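Local coordinates for protein shikimate dehydrogenase (NADP(+)) (Thermus thermophilus, PDB 2D5C) that catalyses the reversible NADPH-linked reduction of 3-dehydroshikimate to shikimate, a step of chorismate biosynthesis on the way to aromatic amino acids, at residues M19-Y33 with F240-M253. Residues are numbered along the deposited sequence; the frame is centred on the assembly and turned at random.
With SO4 (sulfate ion), chain F.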
loop_
_atom_site.group_PDB
_atom_site.type_symbol
_atom_site.label_atom_id
_atom_site.label_comp_id
_atom_site.label_asym_id
_atom_site.label_seq_id
_atom_site.Cartn_x
_atom_site.Cartn_y
_atom_site.Cartn_z
ATOM N N MET A 19 9.905 0.271 19.216
ATOM C CA MET A 19 8.537 0.769 19.113
ATOM C C MET A 19 7.627 -0.167 18.334
ATOM O O MET A 19 6.493 -0.417 18.726
ATOM C CB MET A 19 8.493 2.124 18.401
ATOM C CG MET A 19 9.074 3.287 19.169
ATOM S SD MET A 19 8.562 4.827 18.372
ATOM C CE MET A 19 9.467 4.749 16.813
ATOM N N HIS A 20 8.127 -0.658 17.209
ATOM C CA HIS A 20 7.243 -1.486 16.391
ATOM C C HIS A 20 7.169 -2.930 16.902
ATOM O O HIS A 20 6.216 -3.656 16.655
ATOM C CB HIS A 20 7.767 -1.468 14.953
ATOM C CG HIS A 20 7.469 -0.131 14.326
ATOM N ND1 HIS A 20 8.320 0.923 14.380
ATOM C CD2 HIS A 20 6.330 0.254 13.612
ATOM C CE1 HIS A 20 7.707 1.919 13.712
ATOM N NE2 HIS A 20 6.513 1.548 13.242
ATOM N N ALA A 21 8.138 -3.378 17.696
ATOM C CA ALA A 21 8.036 -4.702 18.295
ATOM C C ALA A 21 6.806 -4.604 19.185
ATOM O O ALA A 21 5.982 -5.518 19.238
ATOM C CB ALA A 21 9.281 -5.011 19.124
ATOM N N PHE A 22 6.676 -3.473 19.878
ATOM C CA PHE A 22 5.515 -3.241 20.723
ATOM C C PHE A 22 4.262 -3.210 19.845
ATOM O O PHE A 22 3.248 -3.823 20.168
ATOM C CB PHE A 22 5.614 -1.899 21.455
ATOM C CG PHE A 22 4.294 -1.412 21.982
ATOM C CD1 PHE A 22 3.725 -1.989 23.116
ATOM C CD2 PHE A 22 3.569 -0.442 21.289
ATOM C CE1 PHE A 22 2.460 -1.616 23.547
ATOM C CE2 PHE A 22 2.298 -0.062 21.712
ATOM C CZ PHE A 22 1.740 -0.649 22.842
ATOM N N ALA A 23 4.334 -2.482 18.738
ATOM C CA ALA A 23 3.180 -2.368 17.855
ATOM C C ALA A 23 2.661 -3.744 17.439
ATOM O O ALA A 23 1.470 -4.027 17.541
ATOM C CB ALA A 23 3.547 -1.534 16.605
ATOM N N LEU A 24 3.573 -4.590 16.973
ATOM C CA LEU A 24 3.226 -5.929 16.516
ATOM C C LEU A 24 2.544 -6.793 17.570
ATOM O O LEU A 24 1.455 -7.304 17.333
ATOM C CB LEU A 24 4.475 -6.641 16.000
ATOM C CG LEU A 24 4.981 -6.122 14.655
ATOM C CD1 LEU A 24 6.412 -6.568 14.420
ATOM C CD2 LEU A 24 4.054 -6.608 13.549
ATOM N N GLU A 25 3.173 -6.949 18.732
ATOM C CA GLU A 25 2.585 -7.781 19.782
ATOM C C GLU A 25 1.286 -7.182 20.301
ATOM O O GLU A 25 0.331 -7.901 20.592
ATOM C CB GLU A 25 3.590 -7.988 20.927
ATOM C CG GLU A 25 3.925 -6.759 21.773
ATOM C CD GLU A 25 2.828 -6.403 22.769
ATOM O OE1 GLU A 25 2.153 -7.328 23.278
ATOM O OE2 GLU A 25 2.650 -5.199 23.059
ATOM N N SER A 26 1.256 -5.859 20.401
ATOM C CA SER A 26 0.084 -5.141 20.878
ATOM C C SER A 26 -1.142 -5.424 20.014
ATOM O O SER A 26 -2.275 -5.471 20.504
ATOM C CB SER A 26 0.368 -3.640 20.877
ATOM O OG SER A 26 -0.826 -2.919 21.098
ATOM N N LEU A 27 -0.904 -5.603 18.719
ATOM C CA LEU A 27 -1.974 -5.870 17.763
ATOM C C LEU A 27 -2.136 -7.363 17.486
ATOM O O LEU A 27 -2.976 -7.764 16.673
ATOM C CB LEU A 27 -1.685 -5.129 16.454
ATOM C CG LEU A 27 -1.804 -3.606 16.536
ATOM C CD1 LEU A 27 -1.204 -2.987 15.299
ATOM C CD2 LEU A 27 -3.263 -3.205 16.686
ATOM N N GLY A 28 -1.319 -8.175 18.158
ATOM C CA GLY A 28 -1.377 -9.617 17.986
ATOM C C GLY A 28 -0.917 -10.085 16.621
ATOM O O GLY A 28 -1.429 -11.072 16.094
ATOM N N LEU A 29 0.052 -9.379 16.044
ATOM C CA LEU A 29 0.577 -9.726 14.729
ATOM C C LEU A 29 1.970 -10.319 14.811
ATOM O O LEU A 29 2.775 -9.932 15.655
ATOM C CB LEU A 29 0.637 -8.479 13.836
ATOM C CG LEU A 29 -0.674 -7.722 13.684
ATOM C CD1 LEU A 29 -0.413 -6.322 13.129
ATOM C CD2 LEU A 29 -1.588 -8.507 12.770
ATOM N N GLU A 30 2.258 -11.258 13.918
ATOM C CA GLU A 30 3.574 -11.865 13.873
ATOM C C GLU A 30 4.407 -11.092 12.854
ATOM O O GLU A 30 3.954 -10.814 11.746
ATOM C CB GLU A 30 3.473 -13.337 13.471
ATOM C CG GLU A 30 2.728 -14.189 14.493
ATOM C CD GLU A 30 2.735 -15.664 14.145
ATOM O OE1 GLU A 30 3.839 -16.244 14.041
ATOM O OE2 GLU A 30 1.637 -16.242 13.977
ATOM N N GLY A 31 5.619 -10.732 13.243
ATOM C CA GLY A 31 6.474 -9.992 12.343
ATOM C C GLY A 31 7.731 -9.498 13.018
ATOM O O GLY A 31 7.946 -9.717 14.213
ATOM N N SER A 32 8.570 -8.821 12.247
ATOM C CA SER A 32 9.816 -8.297 12.768
ATOM C C SER A 32 10.067 -6.922 12.182
ATOM O O SER A 32 9.507 -6.567 11.149
ATOM C CB SER A 32 10.973 -9.227 12.405
ATOM O OG SER A 32 11.038 -9.422 11.001
ATOM N N TYR A 33 10.914 -6.162 12.864
ATOM C CA TYR A 33 11.294 -4.816 12.459
ATOM C C TYR A 33 12.755 -4.686 12.877
ATOM O O TYR A 33 13.060 -4.564 14.067
ATOM C CB TYR A 33 10.437 -3.774 13.193
ATOM C CG TYR A 33 10.654 -2.352 12.716
ATOM C CD1 TYR A 33 11.887 -1.719 12.885
ATOM C CD2 TYR A 33 9.637 -1.652 12.054
ATOM C CE1 TYR A 33 12.110 -0.424 12.403
ATOM C CE2 TYR A 33 9.846 -0.357 11.566
ATOM C CZ TYR A 33 11.085 0.248 11.744
ATOM O OH TYR A 33 11.318 1.520 11.257
ATOM N N PHE A 240 2.874 2.507 10.546
ATOM C CA PHE A 240 2.358 1.156 10.749
ATOM C C PHE A 240 0.943 1.024 10.178
ATOM O O PHE A 240 0.593 -0.011 9.600
ATOM C CB PHE A 240 2.355 0.803 12.242
ATOM C CG PHE A 240 2.256 -0.669 12.505
ATOM C CD1 PHE A 240 3.397 -1.422 12.755
ATOM C CD2 PHE A 240 1.015 -1.305 12.470
ATOM C CE1 PHE A 240 3.309 -2.807 12.971
ATOM C CE2 PHE A 240 0.911 -2.674 12.681
ATOM C CZ PHE A 240 2.059 -3.429 12.933
ATOM N N ARG A 241 0.125 2.061 10.347
ATOM C CA ARG A 241 -1.223 2.021 9.815
ATOM C C ARG A 241 -1.152 2.044 8.294
ATOM O O ARG A 241 -1.949 1.392 7.635
ATOM C CB ARG A 241 -2.069 3.195 10.328
ATOM C CG ARG A 241 -3.529 3.102 9.907
ATOM C CD ARG A 241 -4.344 4.240 10.481
ATOM N NE ARG A 241 -3.843 5.533 10.035
ATOM C CZ ARG A 241 -4.269 6.705 10.498
ATOM N NH1 ARG A 241 -5.211 6.754 11.435
ATOM N NH2 ARG A 241 -3.753 7.830 10.018
ATOM N N LEU A 242 -0.211 2.799 7.723
ATOM C CA LEU A 242 -0.094 2.807 6.262
ATOM C C LEU A 242 0.211 1.396 5.773
ATOM O O LEU A 242 -0.360 0.934 4.787
ATOM C CB LEU A 242 1.030 3.733 5.781
ATOM C CG LEU A 242 0.866 5.238 5.963
ATOM C CD1 LEU A 242 2.072 5.945 5.373
ATOM C CD2 LEU A 242 -0.406 5.709 5.294
ATOM N N TRP A 243 1.116 0.709 6.466
ATOM C CA TRP A 243 1.498 -0.640 6.069
ATOM C C TRP A 243 0.437 -1.720 6.268
ATOM O O TRP A 243 0.328 -2.628 5.452
ATOM C CB TRP A 243 2.749 -1.097 6.831
ATOM C CG TRP A 243 3.962 -0.280 6.587
ATOM C CD1 TRP A 243 4.336 0.327 5.412
ATOM C CD2 TRP A 243 4.991 0.012 7.537
ATOM N NE1 TRP A 243 5.537 0.983 5.583
ATOM C CE2 TRP A 243 5.959 0.806 6.877
ATOM C CE3 TRP A 243 5.190 -0.324 8.887
ATOM C CZ2 TRP A 243 7.110 1.274 7.520
ATOM C CZ3 TRP A 243 6.346 0.145 9.531
ATOM C CH2 TRP A 243 7.286 0.933 8.845
ATOM N N THR A 244 -0.344 -1.623 7.343
ATOM C CA THR A 244 -1.321 -2.672 7.662
ATOM C C THR A 244 -2.799 -2.308 7.718
ATOM O O THR A 244 -3.651 -3.198 7.664
ATOM C CB THR A 244 -1.022 -3.268 9.040
ATOM O OG1 THR A 244 -1.255 -2.258 10.038
ATOM C CG2 THR A 244 0.419 -3.723 9.132
ATOM N N GLY A 245 -3.098 -1.020 7.866
ATOM C CA GLY A 245 -4.473 -0.589 7.992
ATOM C C GLY A 245 -4.847 -0.546 9.470
ATOM O O GLY A 245 -5.973 -0.219 9.827
ATOM N N LEU A 246 -3.890 -0.874 10.335
ATOM C CA LEU A 246 -4.128 -0.878 11.782
ATOM C C LEU A 246 -3.286 0.183 12.480
ATOM O O LEU A 246 -2.117 0.350 12.158
ATOM C CB LEU A 246 -3.782 -2.254 12.365
ATOM C CG LEU A 246 -4.633 -3.436 11.885
ATOM C CD1 LEU A 246 -4.039 -4.737 12.386
ATOM C CD2 LEU A 246 -6.055 -3.264 12.374
ATOM N N LEU A 247 -3.880 0.889 13.442
ATOM C CA LEU A 247 -3.145 1.914 14.180
ATOM C C LEU A 247 -2.726 1.437 15.578
ATOM O O LEU A 247 -3.569 1.250 16.454
ATOM C CB LEU A 247 -3.994 3.187 14.316
ATOM C CG LEU A 247 -3.328 4.419 14.959
ATOM C CD1 LEU A 247 -2.217 4.958 14.068
ATOM C CD2 LEU A 247 -4.377 5.502 15.173
ATOM N N PRO A 248 -1.424 1.206 15.793
ATOM C CA PRO A 248 -0.980 0.764 17.119
ATOM C C PRO A 248 -1.082 1.974 18.058
ATOM O O PRO A 248 -1.115 3.121 17.592
ATOM C CB PRO A 248 0.457 0.316 16.867
ATOM C CG PRO A 248 0.902 1.233 15.745
ATOM C CD PRO A 248 -0.302 1.238 14.838
ATOM N N ASP A 249 -1.134 1.738 19.367
ATOM C CA ASP A 249 -1.252 2.844 20.324
ATOM C C ASP A 249 0.014 3.692 20.350
ATOM O O ASP A 249 1.081 3.208 20.722
ATOM C CB ASP A 249 -1.523 2.323 21.736
ATOM C CG ASP A 249 -1.843 3.445 22.702
ATOM O OD1 ASP A 249 -3.033 3.797 22.835
ATOM O OD2 ASP A 249 -0.904 3.995 23.300
ATOM N N PRO A 250 -0.089 4.978 19.954
ATOM C CA PRO A 250 1.063 5.886 19.929
ATOM C C PRO A 250 1.757 6.059 21.278
ATOM O O PRO A 250 2.984 6.082 21.352
ATOM C CB PRO A 250 0.460 7.195 19.409
ATOM C CG PRO A 250 -0.677 6.712 18.541
ATOM C CD PRO A 250 -1.285 5.638 19.402
ATOM N N SER A 251 0.972 6.186 22.341
ATOM C CA SER A 251 1.543 6.350 23.677
ATOM C C SER A 251 2.318 5.098 24.070
ATOM O O SER A 251 3.344 5.174 24.749
ATOM C CB SER A 251 0.436 6.632 24.694
ATOM O OG SER A 251 -0.168 7.892 24.450
ATOM N N GLY A 252 1.822 3.941 23.645
ATOM C CA GLY A 252 2.503 2.697 23.948
ATOM C C GLY A 252 3.834 2.644 23.226
ATOM O O GLY A 252 4.838 2.188 23.768
ATOM N N MET A 253 3.848 3.110 21.981
ATOM C CA MET A 253 5.079 3.120 21.220
ATOM C C MET A 253 6.068 4.126 21.811
ATOM O O MET A 253 7.276 3.905 21.780
ATOM C CB MET A 253 4.784 3.450 19.752
ATOM C CG MET A 253 4.024 2.327 19.054
ATOM S SD MET A 253 3.596 2.695 17.328
ATOM C CE MET A 253 5.228 2.749 16.626
HETATM S S SO4 F . -4.183 5.959 6.351
HETATM O O1 SO4 F . -2.956 5.175 7.063
HETATM O O2 SO4 F . -4.299 5.340 5.046
HETATM O O3 SO4 F . -5.268 5.842 7.071
HETATM O O4 SO4 F . -3.676 7.300 6.202
#
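Met253 is a knob in a hole formed by Met19, His20, Phe22 and Ala23, docking the C-terminal helix 250-260 on helix 16-26 of the substrate-binding α/β domain of shikimate dehydrogenase. Its thioether bends at CG-SD (chi3 66°), which lays Met253 CE over one face of the His20 imidazole, a CH-pi contact 3.9 Å from the His20 ring centroid, while Met253 CG lies 3.6 Å from Phe22 CD2. Tyr33 CE2 lies over the opposite imidazole face, toward its rim, and the backbone carbonyls of Ser16 and Gly236 hydrogen-bond the two ring nitrogens, which together fix the rotation of the ring.

A second bump, the Phe240 ring, comes from helix 229-244. With CG anti to the backbone N (chi1 -162°), it reaches a hollow lined by His20, Ala23, Leu24, Leu27 and Leu29. Ala23 CB sits over one face, 4.2 Å from the Phe240 ring centroid, and also touches Pro248 CB; Leu24 CD2 and Leu29 CD1 meet the rim in plane, both 3.8 Å from Phe240 CZ. An alanine in place of Phe240 would probably open a gap among these leucines and deprive the Ala23 methyl of the ring beneath it.

Leu246 extends this apolar patch to the dimer interface, where it packs on Leu29 of the second subunit. At the shikimate side, Tyr33 OH is hydrogen-bonded to the pocket residue Asn58, and Trp243 meets the Tyr33 rim. Near the surface, Gly252 suits a tight fit: a CB there would clash with Phe22 CZ, which lies 3.6 Å from Gly252 CA.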